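Local atomic coordinates of shikimate dehydrogenase (NADP(+)) (Thermus thermophilus, PDB entry 2D5C), a protein that catalyses the reversible NADPH-linked reduction of 3-dehydroshikimate to shikimate, the fourth of seven steps on the route to chorismate. Residues E25-E30 / L238-W243; A69-V74 / G82-V87; A78-A83 / V131-R136; R208-R213 / T227-L232. One frame throughout, in Å; residues are numbered along the deposited sequence.

Contact 1: residues E25-E30 / L238-W243. With SO4 (sulfate ion), chain F.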
# COMPACT_ATOMS: atom_id res chain seq x y z
N GLU A 25 -16.48 -8.05 8.54
CA GLU A 25 -17.02 -8.52 9.82
C GLU A 25 -16.25 -9.73 10.33
O GLU A 25 -16.01 -9.86 11.53
CB GLU A 25 -18.51 -8.85 9.68
CG GLU A 25 -18.87 -10.06 8.82
CD GLU A 25 -18.63 -11.39 9.52
OE1 GLU A 25 -18.80 -11.45 10.76
OE2 GLU A 25 -18.29 -12.37 8.84
N SER A 26 -15.85 -10.60 9.41
CA SER A 26 -15.10 -11.80 9.75
C SER A 26 -13.79 -11.47 10.47
O SER A 26 -13.33 -12.21 11.34
CB SER A 26 -14.79 -12.59 8.48
OG SER A 26 -13.87 -13.62 8.75
N LEU A 27 -13.19 -10.35 10.07
CA LEU A 27 -11.93 -9.90 10.65
C LEU A 27 -12.14 -8.88 11.76
O LEU A 27 -11.17 -8.37 12.34
CB LEU A 27 -11.04 -9.31 9.55
CG LEU A 27 -10.51 -10.32 8.54
CD1 LEU A 27 -9.93 -9.58 7.36
CD2 LEU A 27 -9.46 -11.20 9.19
N GLY A 28 -13.40 -8.57 12.05
CA GLY A 28 -13.74 -7.61 13.09
C GLY A 28 -13.34 -6.19 12.75
O GLY A 28 -12.98 -5.42 13.63
N LEU A 29 -13.41 -5.84 11.47
CA LEU A 29 -13.05 -4.50 11.01
C LEU A 29 -14.27 -3.69 10.61
O LEU A 29 -15.23 -4.23 10.07
CB LEU A 29 -12.10 -4.59 9.81
CG LEU A 29 -10.84 -5.41 10.02
CD1 LEU A 29 -10.20 -5.75 8.68
CD2 LEU A 29 -9.89 -4.63 10.90
N GLU A 30 -14.21 -2.39 10.86
CA GLU A 30 -15.30 -1.51 10.48
C GLU A 30 -14.97 -0.94 9.10
O GLU A 30 -13.85 -0.48 8.86
CB GLU A 30 -15.46 -0.38 11.50
CG GLU A 30 -15.88 -0.88 12.88
CD GLU A 30 -16.16 0.25 13.85
OE1 GLU A 30 -17.05 1.07 13.56
OE2 GLU A 30 -15.48 0.31 14.90
N LEU A 238 -7.22 -11.97 -1.80
CA LEU A 238 -5.86 -11.49 -2.02
C LEU A 238 -5.82 -9.97 -2.09
O LEU A 238 -4.86 -9.35 -1.63
CB LEU A 238 -5.28 -12.08 -3.31
CG LEU A 238 -5.01 -13.58 -3.26
CD1 LEU A 238 -4.52 -14.04 -4.63
CD2 LEU A 238 -3.99 -13.91 -2.19
N ALA A 239 -6.85 -9.36 -2.67
CA ALA A 239 -6.87 -7.90 -2.76
C ALA A 239 -7.04 -7.32 -1.36
O ALA A 239 -6.43 -6.30 -1.01
CB ALA A 239 -8.03 -7.43 -3.66
N PHE A 240 -7.89 -7.95 -0.55
CA PHE A 240 -8.11 -7.48 0.81
C PHE A 240 -6.81 -7.52 1.62
O PHE A 240 -6.54 -6.62 2.42
CB PHE A 240 -9.18 -8.34 1.50
CG PHE A 240 -9.77 -7.69 2.72
CD1 PHE A 240 -10.97 -7.00 2.63
CD2 PHE A 240 -9.10 -7.74 3.94
CE1 PHE A 240 -11.51 -6.36 3.76
CE2 PHE A 240 -9.62 -7.12 5.06
CZ PHE A 240 -10.83 -6.42 4.98
N ARG A 241 -6.00 -8.56 1.41
CA ARG A 241 -4.74 -8.66 2.12
C ARG A 241 -3.81 -7.56 1.62
O ARG A 241 -3.06 -7.00 2.40
CB ARG A 241 -4.09 -10.03 1.94
CG ARG A 241 -2.84 -10.22 2.79
CD ARG A 241 -2.26 -11.61 2.62
NE ARG A 241 -1.89 -11.87 1.24
CZ ARG A 241 -1.50 -13.06 0.78
NH1 ARG A 241 -1.43 -14.10 1.60
NH2 ARG A 241 -1.17 -13.20 -0.50
N LEU A 242 -3.85 -7.25 0.32
CA LEU A 242 -2.99 -6.17 -0.18
C LEU A 242 -3.36 -4.87 0.52
O LEU A 242 -2.49 -4.10 0.93
CB LEU A 242 -3.16 -5.97 -1.69
CG LEU A 242 -2.66 -7.05 -2.64
CD1 LEU A 242 -2.88 -6.61 -4.07
CD2 LEU A 242 -1.19 -7.33 -2.39
N TRP A 243 -4.66 -4.62 0.66
CA TRP A 243 -5.13 -3.39 1.30
C TRP A 243 -4.88 -3.29 2.80
O TRP A 243 -4.58 -2.20 3.30
CB TRP A 243 -6.63 -3.20 1.08
CG TRP A 243 -7.04 -3.07 -0.34
CD1 TRP A 243 -6.35 -2.45 -1.35
CD2 TRP A 243 -8.27 -3.54 -0.91
NE1 TRP A 243 -7.07 -2.52 -2.52
CE2 TRP A 243 -8.25 -3.18 -2.28
CE3 TRP A 243 -9.38 -4.23 -0.40
CZ2 TRP A 243 -9.31 -3.50 -3.15
CZ3 TRP A 243 -10.44 -4.54 -1.27
CH2 TRP A 243 -10.39 -4.17 -2.63
S SO4 F . 0.84 -9.62 0.07
O1 SO4 F . -0.73 -9.21 0.09
O2 SO4 F . 1.55 -8.37 0.22
O3 SO4 F . 1.09 -10.47 1.04
O4 SO4 F . 1.03 -10.13 -1.26
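Leu27 and Leu29, at the turn that ends helix 16-26, receive the ring of Phe240 from the long helix 229-244. The two leucines use one methyl each, and they meet the ring differently. Leu29 CD1 lies at the ring edge, close to its plane, 3.8 Å from Phe240 CZ. Leu27 CD1 approaches obliquely and more tightly, 3.4 Å from Phe240 CE2, its side chain coming from the direction opposite to that of the phenylalanine. With CG anti to the backbone N (chi1 -162°), Phe240 holds its ring well out from its own helix, bridging backbones whose nearest CA atoms, those of Leu27 and Phe240, are 10.8 Å apart. A long flat apolar group suits such a span. The turn is a Schellman motif: Gly28, the first residue to leave helical angles, has positive phi (68°), its N is bonded to Glu25 O at 3.0 Å, and the leucines before and after it both point toward Phe240. His20, Ala23, Leu24 and Pro248 also touch the ring. An alanine in place of Phe240 would probably open a gap between helix 229-244 and the turn and take from both leucine methyls the ring they rest on. Beyond Leu29 lies Leu29 of the second subunit, so this apolar cluster reaches the dimer interface. Arg241, next along the helix, heads away from the leucines; its chain bends at chi3, and NE donates to O1 of a sulfate at 3.1 Å, at a rather bent 138°, while O3 lies over one face of the guanidinium. Glu91 N of the second subunit holds the same ion, probably acquired from the crystallisation liquor.

Contact 2: residues A69-V74 / G82-V87; sequences AHLDWV and GAVNTV. With SKM ((3R,4S,5R)-3,4,5-trihydroxycyclohex-1-ene-1-carboxylic acid), chain E.
Val84 presents its two methyls as a fork to Leu71 and Val74, and the fit is one of small apolar bumps in shallow hollows. Leu71 and Val84 reach toward each other tip to tip: Leu71 CD1 settles against the fork, 4.1 Å from Val84 CG2 and 4.2 Å from Val84 CG1. From another direction Val74 CG1 comes against the same branch, 4.0 Å from Val84 CG2, so this one methyl fills the notch between Leu71 and Val74. Leu71 divides its own fork: CD1 serves Val84, while CD2 turns to Val87 CG1 at a looser 4.4 Å. Beta-branched valines suit these sites, since each offers a short, stiff pair of methyls, and the longer leucine makes up the distance from its loop. No hydrogen bond crosses the contact.

Next to Val84 the chain turns to the substrate. Asn85 ND2 donates to shikimate O12 at 3.0 Å with an angle of 157°, and more weakly to O7, while Thr99 N bonds to Asn85 OD1, which probably fixes which end of the amide faces the ligand. Asn85 and Thr86 both face Phe97 in a classic beta bulge.

Around the contact, strand 73-74 is an outermost strand of the mixed sheet in this chain, and strand 93-97 runs between it and strand 86-90. Leu94 of that middle strand touches both Leu71 and Val87, Leu68 covers Val84, and Trp73 meets Phe95 of the second subunit edge to face. Helix 76-81 links the two segments along the chain, and Ala239, Leu242 and Trp243 of helix 229-244 pack on Thr86.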
# COMPACT_ATOMS: atom_id res chain seq x y z
N ALA A 69 -2.33 3.84 -16.94
CA ALA A 69 -1.79 5.16 -17.25
C ALA A 69 -2.08 6.21 -16.19
O ALA A 69 -1.42 7.26 -16.15
CB ALA A 69 -2.32 5.62 -18.60
N HIS A 70 -3.06 5.96 -15.32
CA HIS A 70 -3.41 6.93 -14.29
C HIS A 70 -2.94 6.53 -12.90
O HIS A 70 -3.40 7.10 -11.91
CB HIS A 70 -4.92 7.15 -14.25
CG HIS A 70 -5.50 7.61 -15.55
ND1 HIS A 70 -6.18 6.77 -16.40
CD2 HIS A 70 -5.49 8.83 -16.15
CE1 HIS A 70 -6.56 7.44 -17.47
NE2 HIS A 70 -6.15 8.69 -17.35
N LEU A 71 -2.02 5.57 -12.82
CA LEU A 71 -1.52 5.13 -11.53
C LEU A 71 -0.08 5.60 -11.31
O LEU A 71 0.64 5.86 -12.26
CB LEU A 71 -1.60 3.60 -11.43
CG LEU A 71 -3.00 3.04 -11.74
CD1 LEU A 71 -2.97 1.53 -11.60
CD2 LEU A 71 -4.04 3.65 -10.78
N ASP A 72 0.32 5.70 -10.05
CA ASP A 72 1.68 6.14 -9.74
C ASP A 72 2.70 5.02 -9.86
O ASP A 72 3.88 5.26 -10.07
CB ASP A 72 1.77 6.70 -8.32
CG ASP A 72 0.92 7.93 -8.13
OD1 ASP A 72 -0.24 7.79 -7.72
OD2 ASP A 72 1.41 9.05 -8.40
N TRP A 73 2.24 3.78 -9.72
CA TRP A 73 3.12 2.61 -9.78
C TRP A 73 2.26 1.41 -10.16
O TRP A 73 1.13 1.31 -9.71
CB TRP A 73 3.73 2.38 -8.39
CG TRP A 73 4.67 1.20 -8.26
CD1 TRP A 73 6.03 1.21 -8.42
CD2 TRP A 73 4.33 -0.15 -7.90
NE1 TRP A 73 6.55 -0.04 -8.17
CE2 TRP A 73 5.53 -0.89 -7.85
CE3 TRP A 73 3.12 -0.80 -7.62
CZ2 TRP A 73 5.56 -2.25 -7.52
CZ3 TRP A 73 3.14 -2.16 -7.29
CH2 TRP A 73 4.36 -2.87 -7.25
N VAL A 74 2.81 0.53 -11.00
CA VAL A 74 2.10 -0.69 -11.40
C VAL A 74 3.05 -1.84 -11.12
O VAL A 74 4.25 -1.76 -11.38
CB VAL A 74 1.72 -0.67 -12.90
CG1 VAL A 74 1.05 -1.99 -13.29
CG2 VAL A 74 0.79 0.50 -13.18
N GLY A 82 -0.84 -6.19 -18.38
CA GLY A 82 -1.45 -5.04 -19.00
C GLY A 82 -2.81 -4.73 -18.41
O GLY A 82 -3.62 -4.02 -19.01
N ALA A 83 -3.08 -5.25 -17.21
CA ALA A 83 -4.36 -5.01 -16.58
C ALA A 83 -4.20 -5.00 -15.07
O ALA A 83 -3.47 -5.81 -14.51
CB ALA A 83 -5.38 -6.09 -16.99
N VAL A 84 -4.89 -4.07 -14.43
CA VAL A 84 -4.87 -3.93 -12.98
C VAL A 84 -6.29 -4.15 -12.49
O VAL A 84 -7.23 -3.52 -12.98
CB VAL A 84 -4.41 -2.50 -12.59
CG1 VAL A 84 -4.80 -2.20 -11.14
CG2 VAL A 84 -2.89 -2.38 -12.78
N ASN A 85 -6.46 -5.04 -11.51
CA ASN A 85 -7.78 -5.31 -10.96
C ASN A 85 -7.86 -4.85 -9.50
O ASN A 85 -8.93 -4.85 -8.88
CB ASN A 85 -8.10 -6.81 -11.05
CG ASN A 85 -7.59 -7.60 -9.86
OD1 ASN A 85 -6.42 -7.49 -9.49
ND2 ASN A 85 -8.46 -8.40 -9.27
N THR A 86 -6.72 -4.46 -8.94
CA THR A 86 -6.68 -4.01 -7.55
C THR A 86 -5.80 -2.78 -7.40
O THR A 86 -4.64 -2.77 -7.83
CB THR A 86 -6.14 -5.12 -6.63
OG1 THR A 86 -6.97 -6.28 -6.75
CG2 THR A 86 -6.13 -4.66 -5.17
N VAL A 87 -6.36 -1.73 -6.80
CA VAL A 87 -5.63 -0.50 -6.57
C VAL A 87 -5.59 -0.19 -5.07
O VAL A 87 -6.61 -0.28 -4.39
CB VAL A 87 -6.30 0.69 -7.31
CG1 VAL A 87 -5.53 1.98 -7.02
CG2 VAL A 87 -6.35 0.41 -8.81
O12 SKM E . -10.90 -8.79 -10.94
C8 SKM E . -12.22 -8.84 -10.39
C6 SKM E . -12.56 -7.48 -9.73
O7 SKM E . -11.61 -7.22 -8.70
C5 SKM E . -13.99 -7.49 -9.12
C4 SKM E . -15.01 -8.24 -9.99
C1 SKM E . -16.44 -8.12 -9.62
O2 SKM E . -16.80 -7.37 -8.56
O3 SKM E . -17.30 -8.70 -10.27
C10 SKM E . -14.67 -8.98 -11.05
C9 SKM E . -13.24 -9.17 -11.52
O11 SKM E . -13.02 -8.29 -12.64

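Contact 3: residues A78-A83 / V131-R136; sequences AQRIGA and VAFALR
Ile81 sets CD1 over one face of the Phe133 ring, near the end where the ring joins its backbone, and the two side chains cross at about a right angle. CG1 of Ile81 is 3.8 Å from Phe133 CG and equally far from Phe133 CB, and Ile81 CD1 follows at 4.0 Å from Phe133 CG. Isoleucine suits the spot because its extended CG1-CD1 arm covers the root of the ring. Arg80 meets the far part of the ring: its CB comes obliquely to Phe133 CE2 at 4.0 Å. Beyond CB the arginine chain bends twice and carries its charge away from the ring; Arg80 NE and Arg136 NH2, like charges 6.9 Å apart, are too distant to touch. Phe133 is directed across the gap because CG stands anti to the backbone N (chi1 -179°). A serine instead of Phe133 would probably open a gap between the two helices, with the ring under Ile81 CD1 and beside Arg80 CB gone. Arg129, one turn before Phe133, hydrogen-bonds the carbonyls of Arg80 and Ile81 at the end of helix 76-81. Gly82, just past that helix, takes positive phi (80°). The contact thus joins the substrate-binding domain to helix 126-137, which follows the glycine-rich NADP-binding loop of a Rossmann fold, on the border between the two domains.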
# COMPACT_ATOMS: atom_id res chain seq x y z
N ALA A 78 1.41 -6.83 -13.13
CA ALA A 78 0.32 -6.11 -13.75
C ALA A 78 0.81 -5.43 -15.01
O ALA A 78 0.05 -5.22 -15.94
CB ALA A 78 -0.27 -5.09 -12.77
N GLN A 79 2.10 -5.08 -15.05
CA GLN A 79 2.65 -4.44 -16.24
C GLN A 79 2.65 -5.41 -17.41
O GLN A 79 2.25 -5.08 -18.52
CB GLN A 79 4.09 -3.96 -15.98
CG GLN A 79 4.19 -2.72 -15.10
CD GLN A 79 5.62 -2.25 -14.90
OE1 GLN A 79 6.43 -2.28 -15.83
NE2 GLN A 79 5.94 -1.80 -13.69
N ARG A 80 3.11 -6.62 -17.15
CA ARG A 80 3.18 -7.65 -18.19
C ARG A 80 1.77 -8.03 -18.64
O ARG A 80 1.50 -8.16 -19.82
CB ARG A 80 3.93 -8.87 -17.67
CG ARG A 80 5.36 -8.58 -17.20
CD ARG A 80 6.35 -8.49 -18.35
NE ARG A 80 5.98 -7.52 -19.38
CZ ARG A 80 6.31 -6.23 -19.36
NH1 ARG A 80 7.03 -5.74 -18.35
NH2 ARG A 80 5.93 -5.43 -20.34
N ILE A 81 0.87 -8.20 -17.67
CA ILE A 81 -0.50 -8.56 -17.99
C ILE A 81 -1.19 -7.43 -18.73
O ILE A 81 -2.03 -7.66 -19.60
CB ILE A 81 -1.28 -8.91 -16.68
CG1 ILE A 81 -0.66 -10.16 -16.05
CG2 ILE A 81 -2.76 -9.12 -16.97
CD1 ILE A 81 -1.16 -10.47 -14.62
N GLY A 82 -0.84 -6.19 -18.38
CA GLY A 82 -1.45 -5.04 -19.00
C GLY A 82 -2.81 -4.73 -18.41
O GLY A 82 -3.62 -4.02 -19.01
N ALA A 83 -3.08 -5.25 -17.21
CA ALA A 83 -4.36 -5.01 -16.58
C ALA A 83 -4.20 -5.00 -15.07
O ALA A 83 -3.47 -5.81 -14.51
CB ALA A 83 -5.38 -6.09 -16.99
N VAL A 131 -4.97 -15.01 -16.71
CA VAL A 131 -5.00 -16.47 -16.60
C VAL A 131 -3.79 -17.09 -17.30
O VAL A 131 -3.13 -17.99 -16.77
CB VAL A 131 -6.31 -17.05 -17.19
CG1 VAL A 131 -6.24 -18.57 -17.28
CG2 VAL A 131 -7.48 -16.64 -16.29
N ALA A 132 -3.49 -16.61 -18.51
CA ALA A 132 -2.35 -17.12 -19.25
C ALA A 132 -1.06 -16.87 -18.46
O ALA A 132 -0.18 -17.73 -18.39
CB ALA A 132 -2.27 -16.43 -20.64
N PHE A 133 -0.95 -15.68 -17.85
CA PHE A 133 0.22 -15.33 -17.05
C PHE A 133 0.37 -16.28 -15.86
O PHE A 133 1.46 -16.77 -15.57
CB PHE A 133 0.10 -13.89 -16.55
CG PHE A 133 1.28 -13.42 -15.74
CD1 PHE A 133 1.37 -13.72 -14.38
CD2 PHE A 133 2.30 -12.70 -16.34
CE1 PHE A 133 2.47 -13.29 -13.63
CE2 PHE A 133 3.41 -12.27 -15.60
CZ PHE A 133 3.48 -12.57 -14.24
N ALA A 134 -0.74 -16.55 -15.19
CA ALA A 134 -0.73 -17.44 -14.04
C ALA A 134 -0.35 -18.87 -14.43
O ALA A 134 0.46 -19.51 -13.75
CB ALA A 134 -2.09 -17.42 -13.37
N LEU A 135 -0.94 -19.39 -15.51
CA LEU A 135 -0.63 -20.75 -15.94
C LEU A 135 0.81 -20.86 -16.40
O LEU A 135 1.43 -21.91 -16.25
CB LEU A 135 -1.56 -21.18 -17.07
CG LEU A 135 -3.03 -21.31 -16.68
CD1 LEU A 135 -3.85 -21.62 -17.92
CD2 LEU A 135 -3.19 -22.41 -15.64
N ARG A 136 1.35 -19.77 -16.95
CA ARG A 136 2.74 -19.77 -17.40
C ARG A 136 3.64 -19.83 -16.17
O ARG A 136 4.65 -20.56 -16.13
CB ARG A 136 3.07 -18.50 -18.21
CG ARG A 136 4.50 -18.51 -18.79
CD ARG A 136 4.94 -17.17 -19.38
NE ARG A 136 5.15 -16.13 -18.36
CZ ARG A 136 5.87 -15.03 -18.56
NH1 ARG A 136 6.45 -14.82 -19.73
NH2 ARG A 136 6.01 -14.13 -17.58

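Contact 4: residues R208-R213 / T227-L232. With SO4 (sulfate ion), chain D; SO4 (sulfate ion), chain C.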
# COMPACT_ATOMS: atom_id res chain seq x y z
N ARG A 208 -22.35 -15.59 -14.26
CA ARG A 208 -23.73 -15.12 -14.42
C ARG A 208 -24.18 -15.52 -15.82
O ARG A 208 -23.86 -14.85 -16.80
CB ARG A 208 -23.84 -13.60 -14.28
CG ARG A 208 -23.89 -13.09 -12.84
CD ARG A 208 -24.26 -11.61 -12.81
NE ARG A 208 -24.45 -11.11 -11.45
CZ ARG A 208 -25.45 -11.47 -10.65
NH1 ARG A 208 -26.36 -12.34 -11.06
NH2 ARG A 208 -25.53 -10.96 -9.42
N PRO A 209 -24.94 -16.62 -15.93
CA PRO A 209 -25.41 -17.54 -14.90
C PRO A 209 -24.26 -18.34 -14.28
O PRO A 209 -23.18 -18.41 -14.87
CB PRO A 209 -26.37 -18.44 -15.67
CG PRO A 209 -25.70 -18.54 -17.01
CD PRO A 209 -25.32 -17.10 -17.28
N LEU A 210 -24.48 -18.93 -13.11
CA LEU A 210 -23.42 -19.71 -12.46
C LEU A 210 -23.04 -20.91 -13.33
O LEU A 210 -21.86 -21.14 -13.62
CB LEU A 210 -23.87 -20.20 -11.07
CG LEU A 210 -22.85 -21.01 -10.27
CD1 LEU A 210 -21.60 -20.16 -9.99
CD2 LEU A 210 -23.47 -21.49 -8.96
N TRP A 211 -24.04 -21.69 -13.73
CA TRP A 211 -23.79 -22.84 -14.59
C TRP A 211 -24.09 -22.46 -16.03
O TRP A 211 -25.19 -22.65 -16.53
CB TRP A 211 -24.63 -24.03 -14.14
CG TRP A 211 -24.09 -24.58 -12.87
CD1 TRP A 211 -24.55 -24.33 -11.60
CD2 TRP A 211 -22.89 -25.35 -12.71
NE1 TRP A 211 -23.71 -24.90 -10.68
CE2 TRP A 211 -22.68 -25.53 -11.33
CE3 TRP A 211 -21.97 -25.90 -13.61
CZ2 TRP A 211 -21.58 -26.24 -10.82
CZ3 TRP A 211 -20.87 -26.60 -13.11
CH2 TRP A 211 -20.70 -26.77 -11.72
N THR A 212 -23.07 -21.88 -16.65
CA THR A 212 -23.11 -21.42 -18.02
C THR A 212 -23.27 -22.56 -19.01
O THR A 212 -23.09 -23.73 -18.66
CB THR A 212 -21.81 -20.67 -18.35
OG1 THR A 212 -20.71 -21.56 -18.15
CG2 THR A 212 -21.64 -19.47 -17.43
N ARG A 213 -23.60 -22.23 -20.25
CA ARG A 213 -23.74 -23.25 -21.27
C ARG A 213 -22.39 -23.97 -21.41
O ARG A 213 -22.34 -25.19 -21.44
CB ARG A 213 -24.16 -22.64 -22.60
CG ARG A 213 -24.40 -23.70 -23.65
CD ARG A 213 -24.96 -23.18 -24.97
NE ARG A 213 -24.99 -24.29 -25.92
CZ ARG A 213 -24.90 -24.17 -27.24
NH1 ARG A 213 -24.77 -22.97 -27.81
NH2 ARG A 213 -24.88 -25.26 -27.99
N THR A 227 -16.63 -23.54 -11.43
CA THR A 227 -17.33 -22.31 -11.77
C THR A 227 -16.38 -21.14 -11.54
O THR A 227 -15.24 -21.33 -11.12
CB THR A 227 -18.57 -22.09 -10.89
OG1 THR A 227 -18.15 -21.85 -9.54
CG2 THR A 227 -19.50 -23.31 -10.94
N GLY A 228 -16.86 -19.93 -11.80
CA GLY A 228 -16.04 -18.75 -11.64
C GLY A 228 -16.02 -18.21 -10.22
O GLY A 228 -15.28 -17.27 -9.94
N LEU A 229 -16.80 -18.79 -9.32
CA LEU A 229 -16.83 -18.28 -7.95
C LEU A 229 -15.54 -18.47 -7.16
O LEU A 229 -15.12 -17.56 -6.44
CB LEU A 229 -18.01 -18.89 -7.17
CG LEU A 229 -19.43 -18.52 -7.60
CD1 LEU A 229 -20.41 -19.01 -6.52
CD2 LEU A 229 -19.56 -17.02 -7.79
N PRO A 230 -14.89 -19.65 -7.26
CA PRO A 230 -13.65 -19.80 -6.50
C PRO A 230 -12.61 -18.74 -6.87
O PRO A 230 -11.94 -18.20 -5.98
CB PRO A 230 -13.21 -21.22 -6.85
CG PRO A 230 -14.54 -21.93 -7.02
CD PRO A 230 -15.32 -20.94 -7.84
N MET A 231 -12.45 -18.44 -8.16
CA MET A 231 -11.48 -17.42 -8.57
C MET A 231 -11.93 -16.05 -8.07
O MET A 231 -11.11 -15.24 -7.63
CB MET A 231 -11.35 -17.37 -10.10
CG MET A 231 -10.33 -16.35 -10.60
SD MET A 231 -10.16 -16.38 -12.40
CE MET A 231 -9.22 -14.86 -12.70
N LEU A 232 -13.23 -15.78 -8.14
CA LEU A 232 -13.75 -14.50 -7.69
C LEU A 232 -13.40 -14.28 -6.22
O LEU A 232 -12.95 -13.20 -5.81
CB LEU A 232 -15.27 -14.44 -7.88
CG LEU A 232 -15.96 -13.13 -7.47
CD1 LEU A 232 -15.43 -11.99 -8.31
CD2 LEU A 232 -17.47 -13.26 -7.67
S SO4 D . -17.63 -25.11 -7.82
O1 SO4 D . -18.20 -23.65 -7.39
O2 SO4 D . -16.82 -25.54 -6.70
O3 SO4 D . -18.63 -25.92 -8.07
O4 SO4 D . -16.77 -24.81 -8.94
S SO4 C . -22.94 -25.76 -31.02
O1 SO4 C . -22.34 -26.74 -29.87
O2 SO4 C . -22.18 -26.06 -32.21
O3 SO4 C . -24.22 -25.96 -31.16
O4 SO4 C . -22.56 -24.45 -30.55
O HOH W 1 -19.33 -20.10 -13.19
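Thr227, which opens the segment, sets its methyl over the indole of Trp211 and its CB against Leu210. The methyl makes a CH-pi contact: Thr227 CG2 stands 3.8 Å from the centroid of the six-membered ring of Trp211, 19° off the normal. Thr227 CB is 3.7 Å from Leu210 CD1. Threonine suits the place because its hydroxyl works too: OG1 donates to O1 of a sulfate, probably from the crystallisation liquor, at 2.8 Å and weakly caps Leu229 N, while Thr227 N gives a nearly straight bond (167°) to O4 of that ion. At Gly228, an NADP-binding residue, the backbone N donates to a water at 2.8 Å, and the water in turn donates a hydrogen bond to Leu210 O, linking the segments. Leu229, in the first turn of helix 229-244, crosses Leu210 at about a right angle, its CG 3.6 Å from Leu210 CD1. The Leu210 chain, CG anti to the backbone N (chi1 -179°), thus touches both Thr227 and Leu229. Pro230 rests on Ala107 and Glu254. The segment follows strand 224-226, an outermost strand of the parallel sheet; its partner is the loop between strand 201-204 and helix 213-220, with Arg258 of helix 250-260 touching Leu210 and Leu229.

How the contacts relate
Contacts 2, 3 and 4 all lie within the long chain loop that contact 1 closes. Helix 229-244 serves contacts 1 and 4, whose centres are 23 Å apart. Contact 1 meets contact 2 through Trp243 NE1 and Val87 O, 3.0 Å apart and probably hydrogen-bonded, and both reach the second subunit. Contacts 2 and 3 share Gly82 and Ala83, and Val74 O lies 2.9 Å from Gln79 NE2. Shikimate is held directly by Asn85 of contact 2; Phe240, Ile81 and Leu229 come within about 11, 10 and 9 Å of it, measured from their side chains. Contact 3 borders the NADP-binding loop, and contact 4 includes the NADP-binding Gly228.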